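Ifi204 (PDB 5YZW) probably senses foreign DNA in innate immunity, its HINb domain, built of two OB folds, recognising the DNA. Local coordinates at residues F22-D25 and R31-H34; F43-V48 and F119-Y124; I136-G141 and V158-G163. All blocks are in the same frame, centred on the assembly; numbering follows the deposited sequence.

Interaction 1: residues F22-D25 and R31-H34; sequences FTYD and RMFH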
loop_
_atom_site.group_PDB
_atom_site.type_symbol
_atom_site.label_atom_id
_atom_site.label_comp_id
_atom_site.label_asym_id
_atom_site.label_seq_id
_atom_site.Cartn_x
_atom_site.Cartn_y
_atom_site.Cartn_z
ATOM N N PHE A 22 2.416 -1.357 -11.736
ATOM C CA PHE A 22 2.268 -2.792 -11.933
ATOM C C PHE A 22 0.884 -3.047 -12.503
ATOM O O PHE A 22 -0.024 -2.207 -12.405
ATOM C CB PHE A 22 2.496 -3.574 -10.626
ATOM C CG PHE A 22 1.502 -3.247 -9.536
ATOM C CD1 PHE A 22 1.745 -2.219 -8.638
ATOM C CD2 PHE A 22 0.324 -3.973 -9.420
ATOM C CE1 PHE A 22 0.827 -1.913 -7.642
ATOM C CE2 PHE A 22 -0.596 -3.675 -8.446
ATOM C CZ PHE A 22 -0.348 -2.648 -7.541
ATOM N N THR A 23 0.769 -4.192 -13.164
ATOM C CA THR A 23 -0.474 -4.640 -13.772
ATOM C C THR A 23 -1.324 -5.362 -12.739
ATOM O O THR A 23 -0.917 -6.400 -12.209
ATOM C CB THR A 23 -0.163 -5.552 -14.959
ATOM O OG1 THR A 23 0.901 -4.982 -15.741
ATOM C CG2 THR A 23 -1.389 -5.796 -15.816
ATOM N N TYR A 24 -2.499 -4.814 -12.452
ATOM C CA TYR A 24 -3.396 -5.424 -11.486
ATOM C C TYR A 24 -4.562 -6.139 -12.145
ATOM O O TYR A 24 -5.209 -6.963 -11.495
ATOM C CB TYR A 24 -3.920 -4.372 -10.502
ATOM C CG TYR A 24 -4.853 -3.345 -11.098
ATOM C CD1 TYR A 24 -4.358 -2.193 -11.719
ATOM C CD2 TYR A 24 -6.230 -3.512 -11.023
ATOM C CE1 TYR A 24 -5.219 -1.247 -12.273
ATOM C CE2 TYR A 24 -7.097 -2.570 -11.561
ATOM C CZ TYR A 24 -6.584 -1.441 -12.182
ATOM O OH TYR A 24 -7.431 -0.515 -12.725
ATOM N N ASP A 25 -4.845 -5.855 -13.412
ATOM C CA ASP A 25 -5.826 -6.616 -14.185
ATOM C C ASP A 25 -5.094 -7.086 -15.439
ATOM O O ASP A 25 -4.872 -6.302 -16.370
ATOM C CB ASP A 25 -7.064 -5.763 -14.481
ATOM C CG ASP A 25 -8.107 -6.484 -15.332
ATOM O OD1 ASP A 25 -7.752 -7.407 -16.094
ATOM O OD2 ASP A 25 -9.301 -6.123 -15.231
ATOM N N ARG A 31 -3.143 -0.701 -15.203
ATOM C CA ARG A 31 -1.990 -0.380 -14.371
ATOM C C ARG A 31 -2.361 0.548 -13.220
ATOM O O ARG A 31 -3.288 1.367 -13.321
ATOM C CB ARG A 31 -0.862 0.265 -15.196
ATOM C CG ARG A 31 -0.531 -0.478 -16.488
ATOM C CD ARG A 31 0.628 -1.468 -16.312
ATOM N NE ARG A 31 1.924 -0.838 -16.049
ATOM C CZ ARG A 31 3.029 -1.529 -15.766
ATOM N NH1 ARG A 31 2.971 -2.857 -15.710
ATOM N NH2 ARG A 31 4.185 -0.905 -15.546
ATOM N N MET A 32 -1.599 0.429 -12.133
ATOM C CA MET A 32 -1.764 1.296 -10.976
ATOM C C MET A 32 -0.426 1.359 -10.249
ATOM O O MET A 32 0.475 0.558 -10.517
ATOM C CB MET A 32 -2.882 0.776 -10.067
ATOM C CG MET A 32 -2.438 -0.369 -9.175
ATOM S SD MET A 32 -3.786 -1.076 -8.224
ATOM C CE MET A 32 -3.917 0.137 -6.899
ATOM N N PHE A 33 -0.278 2.345 -9.349
ATOM C CA PHE A 33 0.726 2.251 -8.294
ATOM C C PHE A 33 0.146 2.793 -6.995
ATOM O O PHE A 33 -0.942 3.386 -6.963
ATOM C CB PHE A 33 2.058 2.942 -8.645
ATOM C CG PHE A 33 1.937 4.420 -8.956
ATOM C CD1 PHE A 33 1.976 5.364 -7.937
ATOM C CD2 PHE A 33 1.819 4.857 -10.258
ATOM C CE1 PHE A 33 1.890 6.759 -8.214
ATOM C CE2 PHE A 33 1.723 6.241 -10.553
ATOM C CZ PHE A 33 1.757 7.181 -9.525
ATOM N N HIS A 34 0.876 2.540 -5.907
ATOM C CA HIS A 34 0.513 2.970 -4.562
ATOM C C HIS A 34 1.469 4.070 -4.125
ATOM O O HIS A 34 2.653 4.052 -4.482
ATOM C CB HIS A 34 0.596 1.814 -3.553
ATOM C CG HIS A 34 -0.530 0.832 -3.638
ATOM N ND1 HIS A 34 -1.693 0.960 -2.907
ATOM C CD2 HIS A 34 -0.651 -0.319 -4.336
ATOM C CE1 HIS A 34 -2.493 -0.056 -3.179
ATOM N NE2 HIS A 34 -1.888 -0.842 -4.050
HETATM O O HOH W 1 -5.973 1.368 -14.140
#

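Interaction 2: residues F43-V48 and F119-Y124; sequences FFRVKV and FVSGEY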
loop_
_atom_site.group_PDB
_atom_site.type_symbol
_atom_site.label_atom_id
_atom_site.label_comp_id
_atom_site.label_asym_id
_atom_site.label_seq_id
_atom_site.Cartn_x
_atom_site.Cartn_y
_atom_site.Cartn_z
ATOM N N PHE A 43 -1.485 11.740 7.111
ATOM C CA PHE A 43 -0.960 11.038 5.952
ATOM C C PHE A 43 -2.064 10.218 5.309
ATOM O O PHE A 43 -3.026 9.814 5.963
ATOM C CB PHE A 43 0.246 10.163 6.292
ATOM C CG PHE A 43 -0.073 8.915 7.074
ATOM C CD1 PHE A 43 -0.089 8.936 8.458
ATOM C CD2 PHE A 43 -0.288 7.707 6.425
ATOM C CE1 PHE A 43 -0.356 7.785 9.184
ATOM C CE2 PHE A 43 -0.559 6.547 7.151
ATOM C CZ PHE A 43 -0.589 6.594 8.529
ATOM N N PHE A 44 -1.931 10.009 4.013
ATOM C CA PHE A 44 -2.961 9.348 3.230
ATOM C C PHE A 44 -2.328 8.275 2.369
ATOM O O PHE A 44 -1.228 8.461 1.830
ATOM C CB PHE A 44 -3.719 10.346 2.350
ATOM C CG PHE A 44 -4.394 11.450 3.137
ATOM C CD1 PHE A 44 -3.719 12.608 3.464
ATOM C CD2 PHE A 44 -5.690 11.283 3.598
ATOM C CE1 PHE A 44 -4.344 13.610 4.197
ATOM C CE2 PHE A 44 -6.317 12.271 4.340
ATOM C CZ PHE A 44 -5.649 13.439 4.628
ATOM N N ARG A 45 -3.034 7.157 2.225
ATOM C CA ARG A 45 -2.633 6.110 1.300
ATOM C C ARG A 45 -3.395 6.294 -0.004
ATOM O O ARG A 45 -4.620 6.415 0.001
ATOM C CB ARG A 45 -2.888 4.734 1.924
ATOM C CG ARG A 45 -1.729 4.297 2.775
ATOM C CD ARG A 45 -2.128 3.240 3.807
ATOM N NE ARG A 45 -1.031 2.980 4.738
ATOM C CZ ARG A 45 -0.917 1.883 5.479
ATOM N NH1 ARG A 45 -1.836 0.926 5.405
ATOM N NH2 ARG A 45 0.119 1.743 6.294
ATOM N N VAL A 46 -2.660 6.360 -1.111
ATOM C CA VAL A 46 -3.180 6.771 -2.406
ATOM C C VAL A 46 -3.069 5.612 -3.382
ATOM O O VAL A 46 -2.010 4.981 -3.486
ATOM C CB VAL A 46 -2.415 7.992 -2.959
ATOM C CG1 VAL A 46 -3.003 8.428 -4.305
ATOM C CG2 VAL A 46 -2.462 9.137 -1.957
ATOM N N LYS A 47 -4.144 5.378 -4.127
ATOM C CA LYS A 47 -4.169 4.475 -5.266
ATOM C C LYS A 47 -4.258 5.308 -6.535
ATOM O O LYS A 47 -5.239 6.035 -6.738
ATOM C CB LYS A 47 -5.355 3.521 -5.165
ATOM C CG LYS A 47 -5.114 2.340 -4.230
ATOM C CD LYS A 47 -6.441 1.653 -3.867
ATOM C CE LYS A 47 -6.220 0.339 -3.094
ATOM N NZ LYS A 47 -7.525 -0.316 -2.844
ATOM N N VAL A 48 -3.236 5.208 -7.379
ATOM C CA VAL A 48 -3.122 5.989 -8.604
ATOM C C VAL A 48 -3.395 5.051 -9.764
ATOM O O VAL A 48 -2.592 4.150 -10.050
ATOM C CB VAL A 48 -1.743 6.646 -8.725
ATOM C CG1 VAL A 48 -1.628 7.395 -10.046
ATOM C CG2 VAL A 48 -1.514 7.583 -7.523
ATOM N N PHE A 119 -7.461 -3.323 5.263
ATOM C CA PHE A 119 -6.299 -3.466 4.396
ATOM C C PHE A 119 -5.038 -2.977 5.100
ATOM O O PHE A 119 -5.042 -1.945 5.769
ATOM C CB PHE A 119 -6.545 -2.722 3.088
ATOM C CG PHE A 119 -7.774 -3.206 2.374
ATOM C CD1 PHE A 119 -7.755 -4.389 1.650
ATOM C CD2 PHE A 119 -8.970 -2.513 2.479
ATOM C CE1 PHE A 119 -8.895 -4.858 1.008
ATOM C CE2 PHE A 119 -10.107 -2.963 1.829
ATOM C CZ PHE A 119 -10.072 -4.151 1.094
ATOM N N VAL A 120 -3.965 -3.742 4.965
ATOM C CA VAL A 120 -2.771 -3.607 5.792
ATOM C C VAL A 120 -1.558 -3.466 4.877
ATOM O O VAL A 120 -1.508 -4.076 3.802
ATOM C CB VAL A 120 -2.616 -4.824 6.739
ATOM C CG1 VAL A 120 -1.276 -4.791 7.480
ATOM C CG2 VAL A 120 -3.771 -4.870 7.729
ATOM N N SER A 121 -0.590 -2.651 5.302
ATOM C CA SER A 121 0.684 -2.473 4.625
ATOM C C SER A 121 1.775 -2.618 5.668
ATOM O O SER A 121 1.607 -2.163 6.801
ATOM C CB SER A 121 0.785 -1.087 3.973
ATOM O OG SER A 121 0.097 -1.054 2.733
ATOM N N GLY A 122 2.884 -3.247 5.309
ATOM C CA GLY A 122 3.928 -3.504 6.287
ATOM C C GLY A 122 5.071 -4.290 5.684
ATOM O O GLY A 122 4.928 -4.932 4.638
ATOM N N GLU A 123 6.212 -4.222 6.370
ATOM C CA GLU A 123 7.411 -4.957 5.991
ATOM C C GLU A 123 7.714 -5.979 7.073
ATOM O O GLU A 123 7.918 -5.611 8.234
ATOM C CB GLU A 123 8.604 -4.025 5.806
ATOM C CG GLU A 123 8.358 -2.842 4.902
ATOM C CD GLU A 123 9.590 -1.971 4.754
ATOM O OE1 GLU A 123 9.495 -0.913 4.100
ATOM O OE2 GLU A 123 10.651 -2.350 5.292
ATOM N N TYR A 124 7.772 -7.253 6.691
ATOM C CA TYR A 124 7.928 -8.332 7.654
ATOM C C TYR A 124 8.979 -9.327 7.176
ATOM O O TYR A 124 9.259 -9.446 5.979
ATOM C CB TYR A 124 6.597 -9.060 7.886
ATOM C CG TYR A 124 5.491 -8.162 8.369
ATOM C CD1 TYR A 124 5.375 -7.830 9.708
ATOM C CD2 TYR A 124 4.584 -7.610 7.475
ATOM C CE1 TYR A 124 4.361 -7.005 10.157
ATOM C CE2 TYR A 124 3.568 -6.765 7.914
ATOM C CZ TYR A 124 3.466 -6.468 9.258
ATOM O OH TYR A 124 2.465 -5.625 9.707
HETATM O O HOH W 2 -1.109 -0.744 7.530
#

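Interaction 3: residues I136-G141 and V158-G163; sequences IYYGIG and VRCEPG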
loop_
_atom_site.group_PDB
_atom_site.type_symbol
_atom_site.label_atom_id
_atom_site.label_comp_id
_atom_site.label_asym_id
_atom_site.label_seq_id
_atom_site.Cartn_x
_atom_site.Cartn_y
_atom_site.Cartn_z
ATOM N N ILE A 136 0.308 -19.803 -2.300
ATOM C CA ILE A 136 1.598 -19.845 -1.630
ATOM C C ILE A 136 1.499 -19.137 -0.286
ATOM O O ILE A 136 1.028 -17.994 -0.196
ATOM C CB ILE A 136 2.716 -19.270 -2.514
ATOM C CG1 ILE A 136 3.962 -18.987 -1.690
ATOM C CG2 ILE A 136 2.248 -18.026 -3.210
ATOM C CD1 ILE A 136 5.142 -18.827 -2.549
ATOM N N TYR A 137 1.925 -19.834 0.761
ATOM C CA TYR A 137 1.733 -19.436 2.151
ATOM C C TYR A 137 3.088 -19.059 2.733
ATOM O O TYR A 137 3.989 -19.900 2.804
ATOM C CB TYR A 137 1.099 -20.573 2.964
ATOM C CG TYR A 137 -0.250 -21.049 2.452
ATOM C CD1 TYR A 137 -0.342 -21.947 1.390
ATOM C CD2 TYR A 137 -1.431 -20.594 3.024
ATOM C CE1 TYR A 137 -1.576 -22.375 0.915
ATOM C CE2 TYR A 137 -2.668 -21.015 2.557
ATOM C CZ TYR A 137 -2.737 -21.909 1.503
ATOM O OH TYR A 137 -3.970 -22.336 1.041
ATOM N N TYR A 138 3.232 -17.807 3.137
ATOM C CA TYR A 138 4.455 -17.315 3.764
ATOM C C TYR A 138 4.210 -17.145 5.259
ATOM O O TYR A 138 3.402 -16.305 5.668
ATOM C CB TYR A 138 4.899 -15.990 3.150
ATOM C CG TYR A 138 5.371 -16.064 1.717
ATOM C CD1 TYR A 138 6.659 -16.486 1.421
ATOM C CD2 TYR A 138 4.557 -15.648 0.666
ATOM C CE1 TYR A 138 7.113 -16.539 0.117
ATOM C CE2 TYR A 138 5.004 -15.687 -0.644
ATOM C CZ TYR A 138 6.289 -16.140 -0.910
ATOM O OH TYR A 138 6.763 -16.194 -2.201
ATOM N N GLY A 139 4.894 -17.942 6.077
ATOM C CA GLY A 139 4.935 -17.675 7.504
ATOM C C GLY A 139 5.749 -16.417 7.771
ATOM O O GLY A 139 6.924 -16.339 7.376
ATOM N N ILE A 140 5.142 -15.419 8.414
ATOM C CA ILE A 140 5.849 -14.204 8.801
ATOM C C ILE A 140 5.734 -14.029 10.307
ATOM O O ILE A 140 4.831 -14.569 10.956
ATOM C CB ILE A 140 5.322 -12.931 8.084
ATOM C CG1 ILE A 140 3.880 -12.628 8.513
ATOM C CG2 ILE A 140 5.448 -13.058 6.575
ATOM C CD1 ILE A 140 3.382 -11.223 8.102
ATOM N N GLY A 141 6.656 -13.241 10.861
ATOM C CA GLY A 141 6.630 -12.966 12.286
ATOM C C GLY A 141 7.408 -11.723 12.656
ATOM O O GLY A 141 8.118 -11.129 11.840
ATOM N N VAL A 158 6.605 -13.570 -7.533
ATOM C CA VAL A 158 7.627 -12.802 -6.829
ATOM C C VAL A 158 8.575 -13.788 -6.158
ATOM O O VAL A 158 8.203 -14.459 -5.192
ATOM C CB VAL A 158 7.008 -11.842 -5.806
ATOM C CG1 VAL A 158 8.102 -11.177 -4.976
ATOM C CG2 VAL A 158 6.127 -10.790 -6.493
ATOM N N ARG A 159 9.802 -13.885 -6.676
ATOM C CA ARG A 159 10.805 -14.771 -6.093
ATOM C C ARG A 159 11.031 -14.397 -4.636
ATOM O O ARG A 159 11.576 -13.333 -4.331
ATOM C CB ARG A 159 12.127 -14.717 -6.877
ATOM C CG ARG A 159 13.033 -15.934 -6.651
ATOM C CD ARG A 159 14.299 -15.918 -7.517
ATOM N NE ARG A 159 14.748 -17.277 -7.834
ATOM C CZ ARG A 159 16.018 -17.634 -8.025
ATOM N NH1 ARG A 159 16.987 -16.735 -7.936
ATOM N NH2 ARG A 159 16.319 -18.898 -8.307
ATOM N N CYS A 160 10.586 -15.254 -3.727
ATOM C CA CYS A 160 10.775 -15.005 -2.308
ATOM C C CYS A 160 10.942 -16.336 -1.604
ATOM O O CYS A 160 10.104 -17.230 -1.759
ATOM C CB CYS A 160 9.598 -14.239 -1.708
ATOM S SG CYS A 160 9.810 -13.871 0.049
ATOM N N GLU A 161 12.018 -16.464 -0.845
ATOM C CA GLU A 161 12.254 -17.636 -0.027
ATOM C C GLU A 161 12.489 -17.213 1.418
ATOM O O GLU A 161 12.709 -16.024 1.696
ATOM C CB GLU A 161 13.437 -18.454 -0.573
ATOM C CG GLU A 161 13.319 -18.740 -2.068
ATOM C CD GLU A 161 12.565 -20.035 -2.356
ATOM O OE1 GLU A 161 12.631 -20.962 -1.524
ATOM O OE2 GLU A 161 11.888 -20.123 -3.405
ATOM N N PRO A 162 12.372 -18.149 2.373
ATOM C CA PRO A 162 12.588 -17.799 3.784
ATOM C C PRO A 162 13.929 -17.111 3.998
ATOM O O PRO A 162 14.915 -17.404 3.321
ATOM C CB PRO A 162 12.529 -19.158 4.497
ATOM C CG PRO A 162 11.586 -19.955 3.666
ATOM C CD PRO A 162 11.839 -19.520 2.230
ATOM N N GLY A 163 13.953 -16.174 4.946
ATOM C CA GLY A 163 15.087 -15.298 5.129
ATOM C C GLY A 163 14.982 -13.971 4.409
ATOM O O GLY A 163 15.755 -13.050 4.714
#

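Interaction 1: residues F22-D25 and R31-H34
Phe-22 and Met-32 sit opposite each other as a hydrogen-bonded pair of the antiparallel beta hairpin made by strands 11-25 and 30-38, part of the first OB fold of the HIN domain. Two backbone hydrogen bonds join them: Phe-22 N gives its hydrogen to Met-32 O at 3.0 Å, and Met-32 N returns one to Phe-22 O at 3.1 Å. Thr-23 and Arg-31 form the next, non-hydrogen-bonded pair on the other face of the sheet. There the Arg-31 chain, bent twice along its length (chi2 -94°, chi3 -67°), folds back over the neighbouring strand, so that one face of its guanidinium lies above Phe-22 N while NH1 donates within the group's own plane to Thr-23 OG1 (3.0 Å, N-H...O angle 151°). With an alanine here, Thr-23 OG1 would probably lose this donor and the backbone at Phe-22 its flat cover.

The apolar and sulfur contacts gather on the Phe-22 and Met-32 side. The two side chains run alongside each other, with Phe-22 CZ 3.5 Å from Met-32 CG and Met-32 SD obliquely off the Phe-22 ring, 4.8 Å from its centroid. Tyr-24, where the chain turns a corner, crosses the methionine at about a right angle; Met-32 SD stands 4.1 Å from the Tyr-24 ring centroid, an oblique Met-aromatic contact. His-34 brings CD2 to the edge of the Phe-22 ring, while its NE2 is hydrogen-bonded to His-187 O.

A water joins the two segments as well: it donates to Arg-31 O at 2.8 Å and is also hydrogen-bonded to Tyr-24 OH at 2.8 Å, in the plane of the tyrosine ring.

Interaction 2: residues F43-V48 and F119-Y124
Arg-45 reaches across to Ser-121 from a strand that runs nearly perpendicular to its partner: the axes of 43-48 and 119-124 make an angle of 102° and stay 11.2 Å apart at their closest. The two strands belong to different sheets, one in each OB fold of the HIN domain, so a long side chain has to span the distance. Arg-45 does so with its chain extended from CG to NE, which carries the guanidinium out to the second strand.

The flat group arrives with one face against the serine. Ser-121 CB lies 3.3 Å above the guanidinium plane, displaced from its centre toward the rim, and is 3.6 Å from Arg-45 NH1. The hydroxyl is turned to another task: with chi1 at -80° it stands beside its own backbone N, and Ser-121 OG is hydrogen-bonded to Cys-170 N.

At the guanidinium edge the direction of contact changes. A water lies in the plane of the group and accepts from Arg-45 NH1 at 2.8 Å; it also accepts from Ser-121 N at 3.0 Å. Face and edge are thus both used at one residue, the face for the CB and the edge for a water link to the backbone.

Lys-47, two residues on, also points toward the second strand. Its NZ stands almost straight above the Phe-119 ring, but 5.9 Å from the centroid, at most a weak cation-pi attraction, and Lys-47 NZ is hydrogen-bonded to His-187 ND1. Phe-74, which makes a cation-pi pair with Lys-47, also touches Arg-45 and Phe-119. The chemistry implies a junction bridged by a water, in which the arginine meets the second OB fold through carbon contact and that water, with no salt bridge between the two strands.

Interaction 3: residues I136-G141 and V158-G163
The second OB fold of the HIN domain supplies both sides of this contact: strand 135-142, in the curled sheet, and the irregular connection that leads from strand 145-151 to strand 165-169. Tyr-138 and Cys-160 carry nearly all of it. The tyrosine reaches from its strand to the connecting segment with CG anti to its own carbonyl carbon (chi1 -68°), and the outer part of its ring comes up against the cysteine.

Two parts of Cys-160 meet that ring from different directions. Its carbonyl O sits at the edge, in the ring plane, 3.6 Å from Tyr-138 CE1. The sulfur stands above the plane but well off centre: Cys-160 SG is 4.6 Å from the Tyr-138 ring centroid, on a line tilted 42° from the ring normal, and 3.8 Å from CE1. This is a cysteine sulfur-aromatic contact of oblique geometry. On the same side as the sulfur, Cys-160 CB packs on the phenol oxygen, 3.5 Å from Tyr-138 OH. Val-158 adds only its backbone, with its O 3.7 Å from the same hydroxyl.

The Cys-160 carbonyl has a separate polar partner outside the two segments, Lys-129 NZ, which donates a hydrogen bond to it and is also salt-bridged to Glu-161 OE2. Strand 119-132 thus contacts the connection through Lys-129, close to where Tyr-138 touches it by van der Waals contact. On the cysteine side, Val-192 of strand 189-192 touches both Val-158 and Cys-160.

The segment belongs to the connection between the third and fourth strands of the OB barrel, where many OB folds carry a capping helix; here it is irregular, and Tyr-138 of the second strand packs against it.

Overall arrangement
Along the chain the three contacts come in series, and they pass from one OB fold of the HIN domain to the other. Interaction 1 is a hairpin contact in the first sheet, interaction 3 lies within the second fold, and interaction 2 bridges the two near the centre of the chain. Strands 30-38 and 43-48 are sheet neighbours, so interactions 1 and 2 touch, with centres 14 Å apart. Strands 119-132 and 135-142 likewise bring interaction 2 against interaction 3, where Tyr-124 packs on Ile-140. Interactions 1 and 3 do not touch; their nearest atoms are about 9 Å apart. Interaction 2 is one of the places where the two barrels meet within this compact, probably DNA-recognising unit.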